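RavA (PDB 6WO6) is an effector of Legionella pneumophila, probably delivered into host cells during infection, and of unknown molecular activity. Local coordinates at residues L180-R185 with F207-D212; K220-T225 with S253-R258; N264-N269 with Q300-K305; L283-A288 with L321-G326. The protein carries 2 engineered substitutions. All coordinates share one frame; numbering follows the deposited sequence.

Contact 1: L180-R185 with F207-D212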
loop_
_atom_site.group_PDB
_atom_site.type_symbol
_atom_site.label_atom_id
_atom_site.label_comp_id
_atom_site.label_asym_id
_atom_site.label_seq_id
_atom_site.Cartn_x
_atom_site.Cartn_y
_atom_site.Cartn_z
ATOM N N LEU A 180 5.837 8.048 -10.952
ATOM C CA LEU A 180 6.518 9.279 -10.574
ATOM C C LEU A 180 7.752 9.033 -9.714
ATOM O O LEU A 180 8.859 9.410 -10.110
ATOM C CB LEU A 180 5.541 10.214 -9.852
ATOM C CG LEU A 180 4.326 10.656 -10.667
ATOM C CD1 LEU A 180 3.592 11.795 -9.966
ATOM C CD2 LEU A 180 4.740 11.051 -12.080
ATOM N N LEU A 181 7.595 8.411 -8.542
ATOM C CA LEU A 181 8.721 8.275 -7.621
ATOM C C LEU A 181 9.850 7.456 -8.234
ATOM O O LEU A 181 11.028 7.808 -8.099
ATOM C CB LEU A 181 8.259 7.648 -6.307
ATOM C CG LEU A 181 9.300 7.645 -5.186
ATOM C CD1 LEU A 181 9.826 9.051 -4.949
ATOM C CD2 LEU A 181 8.712 7.071 -3.906
ATOM N N LEU A 182 9.515 6.363 -8.913
ATOM C CA LEU A 182 10.509 5.517 -9.560
ATOM C C LEU A 182 10.817 5.952 -10.987
ATOM O O LEU A 182 11.472 5.204 -11.719
ATOM C CB LEU A 182 10.046 4.059 -9.552
ATOM C CG LEU A 182 10.036 3.362 -8.191
ATOM C CD1 LEU A 182 9.351 2.008 -8.282
ATOM C CD2 LEU A 182 11.456 3.211 -7.666
ATOM N N GLY A 183 10.367 7.138 -11.398
ATOM C CA GLY A 183 10.583 7.631 -12.738
ATOM C C GLY A 183 11.722 8.633 -12.824
ATOM O O GLY A 183 12.524 8.799 -11.901
ATOM N N ASP A 184 11.784 9.315 -13.968
ATOM C CA ASP A 184 12.811 10.322 -14.213
ATOM C C ASP A 184 12.534 11.647 -13.513
ATOM O O ASP A 184 13.445 12.476 -13.419
ATOM C CB ASP A 184 12.965 10.565 -15.717
ATOM C CG ASP A 184 13.626 9.402 -16.434
ATOM O OD1 ASP A 184 14.469 8.721 -15.813
ATOM O OD2 ASP A 184 13.305 9.173 -17.620
ATOM N N ARG A 185 11.317 11.871 -13.024
ATOM C CA ARG A 185 10.961 13.108 -12.326
ATOM C C ARG A 185 10.325 12.784 -10.979
ATOM O O ARG A 185 9.144 13.063 -10.754
ATOM C CB ARG A 185 10.022 13.958 -13.182
ATOM C CG ARG A 185 10.656 14.538 -14.439
ATOM C CD ARG A 185 11.793 15.490 -14.094
ATOM N NE ARG A 185 11.375 16.515 -13.142
ATOM C CZ ARG A 185 10.982 17.740 -13.481
ATOM N NH1 ARG A 185 10.961 18.102 -14.756
ATOM N NH2 ARG A 185 10.617 18.602 -12.542
ATOM N N PHE A 207 5.507 1.585 -0.075
ATOM C CA PHE A 207 6.822 2.116 -0.407
ATOM C C PHE A 207 7.926 1.072 -0.282
ATOM O O PHE A 207 9.059 1.339 -0.700
ATOM C CB PHE A 207 7.124 3.339 0.463
ATOM C CG PHE A 207 6.244 4.517 0.155
ATOM C CD1 PHE A 207 6.616 5.444 -0.804
ATOM C CD2 PHE A 207 5.028 4.681 0.800
ATOM C CE1 PHE A 207 5.797 6.520 -1.103
ATOM C CE2 PHE A 207 4.207 5.757 0.509
ATOM C CZ PHE A 207 4.590 6.676 -0.444
ATOM N N ASN A 208 7.613 -0.119 0.241
ATOM C CA ASN A 208 8.594 -1.199 0.296
ATOM C C ASN A 208 9.127 -1.570 -1.083
ATOM O O ASN A 208 10.149 -2.258 -1.174
ATOM C CB ASN A 208 7.979 -2.433 0.961
ATOM C CG ASN A 208 7.745 -2.241 2.449
ATOM O OD1 ASN A 208 8.098 -1.208 3.018
ATOM N ND2 ASN A 208 7.138 -3.239 3.085
ATOM N N VAL A 209 8.463 -1.129 -2.153
ATOM C CA VAL A 209 8.936 -1.428 -3.497
ATOM C C VAL A 209 10.211 -0.652 -3.817
ATOM O O VAL A 209 11.014 -1.088 -4.650
ATOM C CB VAL A 209 7.820 -1.147 -4.524
ATOM C CG1 VAL A 209 7.457 0.332 -4.541
ATOM C CG2 VAL A 209 8.221 -1.622 -5.910
ATOM N N ILE A 210 10.439 0.494 -3.161
ATOM C CA ILE A 210 11.629 1.288 -3.472
ATOM C C ILE A 210 12.867 0.807 -2.737
ATOM O O ILE A 210 13.930 1.427 -2.873
ATOM C CB ILE A 210 11.443 2.787 -3.156
ATOM C CG1 ILE A 210 11.437 3.028 -1.645
ATOM C CG2 ILE A 210 10.182 3.329 -3.812
ATOM C CD1 ILE A 210 11.250 4.476 -1.255
ATOM N N ASN A 211 12.766 -0.278 -1.969
ATOM C CA ASN A 211 13.909 -0.771 -1.213
ATOM C C ASN A 211 15.070 -1.111 -2.139
ATOM O O ASN A 211 14.885 -1.682 -3.217
ATOM C CB ASN A 211 13.512 -1.996 -0.387
ATOM C CG ASN A 211 12.905 -1.623 0.952
ATOM O OD1 ASN A 211 11.717 -1.836 1.189
ATOM N ND2 ASN A 211 13.722 -1.067 1.837
ATOM N N ASP A 212 16.277 -0.737 -1.706
ATOM C CA ASP A 212 17.512 -0.894 -2.470
ATOM C C ASP A 212 17.498 -0.094 -3.768
ATOM O O ASP A 212 18.315 -0.336 -4.662
ATOM C CB ASP A 212 17.808 -2.372 -2.750
ATOM C CG ASP A 212 17.920 -3.190 -1.478
ATOM O OD1 ASP A 212 18.305 -2.621 -0.434
ATOM O OD2 ASP A 212 17.624 -4.403 -1.524
#

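Contact 2: K220-T225 with S253-R258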
loop_
_atom_site.group_PDB
_atom_site.type_symbol
_atom_site.label_atom_id
_atom_site.label_comp_id
_atom_site.label_asym_id
_atom_site.label_seq_id
_atom_site.Cartn_x
_atom_site.Cartn_y
_atom_site.Cartn_z
ATOM N N LYS A 220 18.186 11.289 -8.549
ATOM C CA LYS A 220 17.253 11.973 -9.442
ATOM C C LYS A 220 16.532 13.117 -8.736
ATOM O O LYS A 220 16.256 14.148 -9.357
ATOM C CB LYS A 220 16.245 10.982 -10.023
ATOM C CG LYS A 220 16.872 9.886 -10.873
ATOM C CD LYS A 220 15.849 9.265 -11.811
ATOM C CE LYS A 220 16.404 8.037 -12.513
ATOM N NZ LYS A 220 16.550 6.886 -11.578
ATOM N N LEU A 221 16.234 12.963 -7.443
ATOM C CA LEU A 221 15.619 14.051 -6.691
ATOM C C LEU A 221 16.563 15.241 -6.590
ATOM O O LEU A 221 16.183 16.375 -6.900
ATOM C CB LEU A 221 15.215 13.568 -5.298
ATOM C CG LEU A 221 13.901 12.793 -5.196
ATOM C CD1 LEU A 221 13.681 12.297 -3.775
ATOM C CD2 LEU A 221 12.746 13.667 -5.647
ATOM N N ALA A 222 17.803 14.997 -6.160
ATOM C CA ALA A 222 18.779 16.079 -6.066
ATOM C C ALA A 222 18.998 16.752 -7.413
ATOM O O ALA A 222 19.261 17.959 -7.467
ATOM C CB ALA A 222 20.104 15.549 -5.518
ATOM N N LEU A 223 18.879 15.998 -8.508
ATOM C CA LEU A 223 19.129 16.578 -9.823
ATOM C C LEU A 223 17.948 17.415 -10.319
ATOM O O LEU A 223 18.142 18.533 -10.809
ATOM C CB LEU A 223 19.462 15.472 -10.827
ATOM C CG LEU A 223 19.765 15.933 -12.254
ATOM C CD1 LEU A 223 20.925 16.917 -12.266
ATOM C CD2 LEU A 223 20.059 14.740 -13.152
ATOM N N ARG A 224 16.718 16.900 -10.197
ATOM C CA ARG A 224 15.577 17.514 -10.872
ATOM C C ARG A 224 14.671 18.340 -9.964
ATOM O O ARG A 224 13.862 19.118 -10.480
ATOM C CB ARG A 224 14.725 16.439 -11.560
ATOM C CG ARG A 224 15.514 15.300 -12.188
ATOM C CD ARG A 224 16.195 15.683 -13.493
ATOM N NE ARG A 224 16.893 14.538 -14.076
ATOM C CZ ARG A 224 16.364 13.714 -14.978
ATOM N NH1 ARG A 224 15.129 13.913 -15.418
ATOM N NH2 ARG A 224 17.074 12.693 -15.443
ATOM N N THR A 225 14.765 18.196 -8.646
ATOM C CA THR A 225 13.876 18.947 -7.760
ATOM C C THR A 225 14.198 20.436 -7.830
ATOM O O THR A 225 15.373 20.814 -7.769
ATOM C CB THR A 225 14.000 18.465 -6.313
ATOM O OG1 THR A 225 13.826 17.045 -6.260
ATOM C CG2 THR A 225 12.950 19.128 -5.432
ATOM N N SER A 253 21.444 13.632 2.035
ATOM C CA SER A 253 22.861 13.667 1.688
ATOM C C SER A 253 23.074 14.034 0.222
ATOM O O SER A 253 24.069 14.688 -0.110
ATOM C CB SER A 253 23.522 12.327 2.008
ATOM O OG SER A 253 23.565 11.497 0.863
ATOM N N ALA A 254 22.154 13.646 -0.666
ATOM C CA ALA A 254 22.286 14.027 -2.069
ATOM C C ALA A 254 22.060 15.522 -2.254
ATOM O O ALA A 254 22.779 16.177 -3.020
ATOM C CB ALA A 254 21.312 13.225 -2.930
ATOM N N PHE A 255 21.061 16.081 -1.563
ATOM C CA PHE A 255 20.902 17.533 -1.570
ATOM C C PHE A 255 22.160 18.224 -1.053
ATOM O O PHE A 255 22.618 19.220 -1.634
ATOM C CB PHE A 255 19.690 17.938 -0.730
ATOM C CG PHE A 255 18.370 17.678 -1.395
ATOM C CD1 PHE A 255 18.230 17.799 -2.770
ATOM C CD2 PHE A 255 17.261 17.313 -0.644
ATOM C CE1 PHE A 255 17.005 17.562 -3.381
ATOM C CE2 PHE A 255 16.038 17.075 -1.252
ATOM C CZ PHE A 255 15.913 17.199 -2.621
ATOM N N ALA A 256 22.732 17.706 0.039
ATOM C CA ALA A 256 23.953 18.292 0.589
ATOM C C ALA A 256 25.099 18.227 -0.413
ATOM O O ALA A 256 25.876 19.181 -0.541
ATOM C CB ALA A 256 24.341 17.584 1.887
ATOM N N LEU A 257 25.224 17.107 -1.130
ATOM C CA LEU A 257 26.296 16.968 -2.111
ATOM C C LEU A 257 26.122 17.948 -3.262
ATOM O O LEU A 257 27.105 18.521 -3.750
ATOM C CB LEU A 257 26.352 15.537 -2.642
ATOM C CG LEU A 257 27.316 15.323 -3.814
ATOM C CD1 LEU A 257 28.746 15.626 -3.400
ATOM C CD2 LEU A 257 27.197 13.913 -4.366
ATOM N N ARG A 258 24.883 18.143 -3.724
ATOM C CA ARG A 258 24.651 19.146 -4.759
ATOM C C ARG A 258 25.015 20.542 -4.263
ATOM O O ARG A 258 25.621 21.333 -4.999
ATOM C CB ARG A 258 23.199 19.107 -5.230
ATOM C CG ARG A 258 22.752 20.391 -5.908
ATOM C CD ARG A 258 21.844 20.121 -7.088
ATOM N NE ARG A 258 21.288 21.358 -7.628
ATOM C CZ ARG A 258 20.526 21.424 -8.713
ATOM N NH1 ARG A 258 20.230 20.321 -9.387
ATOM N NH2 ARG A 258 20.062 22.594 -9.127
HETATM O O HOH W 1 16.861 22.364 -10.505
#

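Contact 3: N264-N269 with Q300-K305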
loop_
_atom_site.group_PDB
_atom_site.type_symbol
_atom_site.label_atom_id
_atom_site.label_comp_id
_atom_site.label_asym_id
_atom_site.label_seq_id
_atom_site.Cartn_x
_atom_site.Cartn_y
_atom_site.Cartn_z
ATOM N N ASN A 264 31.393 24.973 -3.582
ATOM C CA ASN A 264 32.840 24.824 -3.510
ATOM C C ASN A 264 33.468 24.367 -4.819
ATOM O O ASN A 264 34.535 24.870 -5.192
ATOM C CB ASN A 264 33.208 23.843 -2.393
ATOM C CG ASN A 264 32.780 24.342 -1.024
ATOM O OD1 ASN A 264 32.995 25.505 -0.681
ATOM N ND2 ASN A 264 32.157 23.466 -0.241
ATOM N N LEU A 265 32.843 23.429 -5.532
ATOM C CA LEU A 265 33.422 22.964 -6.788
ATOM C C LEU A 265 33.243 23.980 -7.906
ATOM O O LEU A 265 34.116 24.103 -8.773
ATOM C CB LEU A 265 32.812 21.619 -7.195
ATOM C CG LEU A 265 33.467 20.962 -8.414
ATOM C CD1 LEU A 265 34.963 20.827 -8.194
ATOM C CD2 LEU A 265 32.850 19.609 -8.698
ATOM N N LEU A 266 32.138 24.720 -7.902
ATOM C CA LEU A 266 31.887 25.741 -8.908
ATOM C C LEU A 266 32.181 27.147 -8.400
ATOM O O LEU A 266 31.796 28.125 -9.050
ATOM C CB LEU A 266 30.445 25.643 -9.403
ATOM C CG LEU A 266 30.132 24.285 -10.035
ATOM C CD1 LEU A 266 28.747 24.264 -10.662
ATOM C CD2 LEU A 266 31.196 23.945 -11.063
ATOM N N GLY A 267 32.853 27.267 -7.262
ATOM C CA GLY A 267 33.265 28.545 -6.720
ATOM C C GLY A 267 34.638 28.961 -7.201
ATOM O O GLY A 267 35.065 28.622 -8.310
ATOM N N ASP A 268 35.346 29.702 -6.348
ATOM C CA ASP A 268 36.649 30.251 -6.705
ATOM C C ASP A 268 37.807 29.310 -6.398
ATOM O O ASP A 268 38.854 29.401 -7.049
ATOM C CB ASP A 268 36.879 31.580 -5.981
ATOM C CG ASP A 268 35.935 32.668 -6.449
ATOM O OD1 ASP A 268 35.650 32.726 -7.664
ATOM O OD2 ASP A 268 35.477 33.462 -5.601
ATOM N N ASN A 269 37.650 28.410 -5.425
ATOM C CA ASN A 269 38.699 27.481 -5.009
ATOM C C ASN A 269 38.196 26.044 -5.121
ATOM O O ASN A 269 37.907 25.397 -4.105
ATOM C CB ASN A 269 39.159 27.775 -3.582
ATOM C CG ASN A 269 40.455 28.562 -3.534
ATOM O OD1 ASN A 269 41.542 28.002 -3.705
ATOM N ND2 ASN A 269 40.349 29.865 -3.293
ATOM N N GLN A 300 36.835 23.802 -18.045
ATOM C CA GLN A 300 38.016 24.609 -18.337
ATOM C C GLN A 300 38.264 25.648 -17.250
ATOM O O GLN A 300 39.415 25.887 -16.869
ATOM C CB GLN A 300 37.878 25.286 -19.701
ATOM C CG GLN A 300 39.217 25.644 -20.329
ATOM C CD GLN A 300 39.125 26.827 -21.266
ATOM O OE1 GLN A 300 38.586 27.875 -20.908
ATOM N NE2 GLN A 300 39.653 26.670 -22.474
ATOM N N ALA A 301 37.201 26.280 -16.743
ATOM C CA ALA A 301 37.370 27.258 -15.671
ATOM C C ALA A 301 37.943 26.603 -14.420
ATOM O O ALA A 301 38.844 27.155 -13.776
ATOM C CB ALA A 301 36.037 27.939 -15.361
ATOM N N ILE A 302 37.445 25.416 -14.073
ATOM C CA ILE A 302 37.973 24.687 -12.925
ATOM C C ILE A 302 39.421 24.271 -13.172
ATOM O O ILE A 302 40.280 24.403 -12.289
ATOM C CB ILE A 302 37.073 23.478 -12.616
ATOM C CG1 ILE A 302 35.642 23.950 -12.350
ATOM C CG2 ILE A 302 37.608 22.699 -11.429
ATOM C CD1 ILE A 302 34.623 22.828 -12.267
ATOM N N GLY A 303 39.716 23.769 -14.374
ATOM C CA GLY A 303 41.086 23.401 -14.694
ATOM C C GLY A 303 42.043 24.573 -14.595
ATOM O O GLY A 303 43.202 24.412 -14.204
ATOM N N GLU A 304 41.571 25.771 -14.951
ATOM C CA GLU A 304 42.398 26.966 -14.806
ATOM C C GLU A 304 42.551 27.356 -13.341
ATOM O O GLU A 304 43.625 27.804 -12.918
ATOM C CB GLU A 304 41.805 28.126 -15.606
ATOM C CG GLU A 304 41.839 27.934 -17.111
ATOM C CD GLU A 304 41.402 29.180 -17.856
ATOM O OE1 GLU A 304 41.884 29.400 -18.989
ATOM O OE2 GLU A 304 40.582 29.945 -17.304
ATOM N N LYS A 305 41.487 27.202 -12.550
ATOM C CA LYS A 305 41.579 27.458 -11.117
ATOM C C LYS A 305 42.341 26.369 -10.367
ATOM O O LYS A 305 42.495 26.483 -9.146
ATOM C CB LYS A 305 40.182 27.615 -10.513
ATOM C CG LYS A 305 39.384 28.796 -11.049
ATOM C CD LYS A 305 38.046 28.915 -10.327
ATOM C CE LYS A 305 37.125 29.918 -11.005
ATOM N NZ LYS A 305 36.657 29.428 -12.330
#

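Contact 4: L283-A288 with L321-G326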
loop_
_atom_site.group_PDB
_atom_site.type_symbol
_atom_site.label_atom_id
_atom_site.label_comp_id
_atom_site.label_asym_id
_atom_site.label_seq_id
_atom_site.Cartn_x
_atom_site.Cartn_y
_atom_site.Cartn_z
ATOM N N LEU A 283 30.662 8.901 -1.973
ATOM C CA LEU A 283 29.483 9.754 -2.083
ATOM C C LEU A 283 29.322 10.300 -3.497
ATOM O O LEU A 283 28.208 10.329 -4.033
ATOM C CB LEU A 283 29.569 10.893 -1.066
ATOM C CG LEU A 283 28.402 11.882 -1.057
ATOM C CD1 LEU A 283 27.093 11.151 -0.831
ATOM C CD2 LEU A 283 28.608 12.946 0.006
ATOM N N CYS A 284 30.420 10.736 -4.121
ATOM C CA CYS A 284 30.342 11.225 -5.495
ATOM C C CYS A 284 29.885 10.126 -6.446
ATOM O O CYS A 284 29.099 10.380 -7.367
ATOM C CB CYS A 284 31.694 11.785 -5.933
ATOM S SG CYS A 284 32.212 13.295 -5.078
ATOM N N LEU A 285 30.365 8.896 -6.241
ATOM C CA LEU A 285 29.944 7.787 -7.092
ATOM C C LEU A 285 28.476 7.444 -6.868
ATOM O O LEU A 285 27.746 7.160 -7.826
ATOM C CB LEU A 285 30.820 6.563 -6.833
ATOM C CG LEU A 285 32.296 6.615 -7.231
ATOM C CD1 LEU A 285 32.995 5.327 -6.826
ATOM C CD2 LEU A 285 32.447 6.865 -8.720
ATOM N N GLU A 286 28.029 7.464 -5.609
ATOM C CA GLU A 286 26.646 7.113 -5.301
ATOM C C GLU A 286 25.664 8.037 -6.004
ATOM O O GLU A 286 24.546 7.623 -6.333
ATOM C CB GLU A 286 26.423 7.150 -3.788
ATOM C CG GLU A 286 25.098 6.562 -3.324
ATOM C CD GLU A 286 24.939 6.606 -1.812
ATOM O OE1 GLU A 286 25.657 7.390 -1.156
ATOM O OE2 GLU A 286 24.096 5.855 -1.278
ATOM N N PHE A 287 26.065 9.283 -6.254
ATOM C CA PHE A 287 25.219 10.298 -6.871
ATOM C C PHE A 287 25.899 10.893 -8.097
ATOM O O PHE A 287 25.831 12.101 -8.345
ATOM C CB PHE A 287 24.866 11.386 -5.860
ATOM C CG PHE A 287 24.140 10.870 -4.651
ATOM C CD1 PHE A 287 23.072 9.997 -4.788
ATOM C CD2 PHE A 287 24.536 11.242 -3.378
ATOM C CE1 PHE A 287 22.402 9.515 -3.673
ATOM C CE2 PHE A 287 23.871 10.763 -2.259
ATOM C CZ PHE A 287 22.804 9.899 -2.407
ATOM N N ALA A 288 26.550 10.037 -8.891
ATOM C CA ALA A 288 27.335 10.510 -10.028
ATOM C C ALA A 288 26.476 11.244 -11.051
ATOM O O ALA A 288 26.978 12.125 -11.762
ATOM C CB ALA A 288 28.057 9.334 -10.684
ATOM N N LEU A 321 37.696 12.787 -11.288
ATOM C CA LEU A 321 36.550 13.349 -12.032
ATOM C C LEU A 321 36.164 12.448 -13.199
ATOM O O LEU A 321 34.994 12.393 -13.527
ATOM C CB LEU A 321 36.935 14.742 -12.520
ATOM C CG LEU A 321 36.893 15.829 -11.460
ATOM C CD1 LEU A 321 37.071 17.192 -12.091
ATOM C CD2 LEU A 321 35.594 15.768 -10.692
ATOM N N GLU A 322 37.134 11.788 -13.808
ATOM C CA GLU A 322 36.865 10.942 -14.994
ATOM C C GLU A 322 36.178 9.661 -14.538
ATOM O O GLU A 322 35.340 9.146 -15.269
ATOM C CB GLU A 322 38.182 10.653 -15.710
ATOM C CG GLU A 322 38.071 9.633 -16.826
ATOM C CD GLU A 322 39.298 8.755 -17.009
ATOM O OE1 GLU A 322 39.659 8.035 -16.063
ATOM O OE2 GLU A 322 39.889 8.798 -18.096
ATOM N N MET A 323 36.548 9.187 -13.358
ATOM C CA MET A 323 35.892 7.999 -12.778
ATOM C C MET A 323 34.466 8.364 -12.387
ATOM O O MET A 323 33.575 7.569 -12.646
ATOM C CB MET A 323 36.636 7.548 -11.528
ATOM C CG MET A 323 35.747 6.904 -10.525
ATOM S SD MET A 323 36.711 5.693 -9.661
ATOM C CE MET A 323 37.275 4.708 -11.041
ATOM N N ILE A 324 34.276 9.518 -11.754
ATOM C CA ILE A 324 32.916 9.908 -11.391
ATOM C C ILE A 324 32.053 10.048 -12.637
ATOM O O ILE A 324 30.891 9.625 -12.657
ATOM C CB ILE A 324 32.935 11.207 -10.567
ATOM C CG1 ILE A 324 33.566 10.962 -9.197
ATOM C CG2 ILE A 324 31.531 11.763 -10.421
ATOM C CD1 ILE A 324 34.044 12.221 -8.521
ATOM N N ASN A 325 32.608 10.639 -13.700
ATOM C CA ASN A 325 31.855 10.765 -14.943
ATOM C C ASN A 325 31.573 9.400 -15.559
ATOM O O ASN A 325 30.515 9.192 -16.165
ATOM C CB ASN A 325 32.613 11.658 -15.925
ATOM C CG ASN A 325 31.724 12.707 -16.557
ATOM O OD1 ASN A 325 31.530 13.789 -15.999
ATOM N ND2 ASN A 325 31.172 12.393 -17.725
ATOM N N GLY A 326 32.507 8.457 -15.415
ATOM C CA GLY A 326 32.261 7.105 -15.886
ATOM C C GLY A 326 31.184 6.387 -15.099
ATOM O O GLY A 326 30.455 5.560 -15.655
#

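Contact 1: L180-R185 with F207-D212
In this all-helical, elongated protein, segment 180-185 carries the C-terminal end of helix 162-181 into a turn, and residues 207-210 form a short 3-10 turn, followed by loop leading toward helix 214-224. The contact between them is wholly apolar, with no hydrogen bond across it. Two neighbouring leucines supply one side. L181 has CG anti to the backbone N (chi1 -171°), and its CD2 methyl reaches I210 CG2 at 4.0 Å. The same methyl lies at the rim of the F207 ring, near the ring plane, with L181 CD2 4.1 Å from F207 CE1. L182 is the first residue to leave helical geometry; its CG stands anti to the carbonyl carbon, CD1 grazes V209 CG2 and CD2 packs on I210. I217 of helix 214-224 touches L181, L182 and I210 together, and F207 stacks on F240, so the cluster extends beyond the two segments. Within each turn the backbone is held by G183 N to L180 O and by I210 N to F207 O. I210 CG1 takes the crowded position between backbone N and carbonyl carbon (chi1 72°), leaving I210 CG2 to meet both leucines, 4.1 Å from L182 CD2.

Contact 2: K220-T225 with S253-R258
The short axes of helices 220-224 and 253-258 run in the same general direction, crossing at -41° with a closest approach of 8.7 Å, and the backbones come nearest at A222 and F255. Small side chains permit this: A222 CB points at the partner helix and meets A254 CB at 3.7 Å, methyl to methyl. F255 has CG anti to its carbonyl carbon (chi1 -75°), which brings the ring alongside the last turn of helix 214-224, and F255 CE1 lies 3.5 Å from A222 CA. L221 O and T225 OG1 sit at the rim of that ring, near its plane. Alanines at the crossing thus bring two helices of an all-helical fold close together, and L290 of helix 290-294 packs on A222 from outside the pair. Helix 214-224 ends here. T225, the first residue beyond it, turns its OG1 back to L221 O at 2.5 Å, so this carbonyl accepts both T225 N and T225 OG1, the hydroxyl approaching from above the carbonyl plane. R258 extends past the same helix end with its chain bent at chi2, and makes two weak, strongly bent hydrogen bonds, R258 NH1 to L223 O at 3.1 Å and to A222 O at 3.2 Å. Its positive charge at a helix C terminus would probably be favourable, yet the strongest polar partner of R258 is E262, which takes NE in a salt bridge.

Contact 3: N264-N269 with Q300-K305
I302 forms the tightly packed half of this contact, and K305 the looser half. On helix 299-304, I302 points toward the end of helix 246-265, with CG1 anti to the carbonyl carbon (chi1 -58°) and CD1 carried to the tip. I302 CD1 meets L266 CD2 at 3.8 Å, the two side chains crossing obliquely, and lies equally near L265 O. The L265 side chain brushes it more distantly, with L265 CG 4.4 Å from I302 CD1. Although L266 starts out away from the partner segment, its branch turns back so that CD2 makes the touch. L295 packs on both leucines, and F273 and F274 of helix 270-275 cover L265; I302 and L265 are buried, L266 only partly. The other half lies at the surface. K305 runs its aliphatic chain along the loop carbonyls: K305 CD is 3.4 Å from D268 O, and CE lies beside G267 O. A bend at chi4 (69°) turns NZ back over its own helix, where it makes a weak hydrogen bond to A301 O. D268 carries the opposite charge, but D268 OD1 is 5.8 Å from K305 NZ, so any attraction acts over a distance. This is the packing of an all-helical fold in which the turn leaving helix 246-265 through L266 and G267 rests against a later short helix, 299-304.

Contact 4: L283-A288 with L321-G326
From helix 311-327, I324 brings the central side chain of this helix-to-helix contact against the C-terminal part of helix 281-286, within the all-helical C-terminal region. Its CB sends out two branches. I324 CG2, anti to the backbone N, runs toward the C284 backbone, 4.1 Å from C284 O, and borders the A288 methyl. I324 CG1, anti to the carbonyl carbon (chi1 -68°), passes C284 CB at 3.9 Å and has L285 CD2 on another side. At the tip, I324 CD1 meets C284 CB at 3.5 Å. I324 CD1 is also 4.0 Å from C284 SG, the thiol standing beside its own backbone N. F291 of helix 290-294 touches both C284 and I324. Beyond the isoleucine, L285 holds its CG anti to the carbonyl carbon and reaches M323 obliquely: L285 CD2 lies 3.8 Å from M323 CG. M323 bends at chi2 and chi3 along the exposed margin. A288 sets CB 3.5 Å from I324 O. With no hydrogen bond across the segments, the chemistry implies that the two helices are held here by apolar burial rather than by directional bonds, graded from buried I324 and C284 to exposed M323.

The four contacts follow the chain in the order 1, 2, 3, 4 by their first segments. Contact 1 closes before contact 2 opens, whereas contacts 3 and 4 interleave. Contacts 1 and 2 have centres about 15 Å apart and touch where D184 and G183 meet R224 and K220. Helix 246-265 serves contact 2 midway and contact 3 at its C-terminal end, their centres about 20 Å apart. F287 of contact 4 packs on S253, A254 and L257 of contact 2. Contacts 1 and 3 are farthest apart, about 34 Å between centres. Contacts 2, 3 and 4 each join parts of the chain with whole helices between them, so the helices pack in overlapping fashion along the elongated chain.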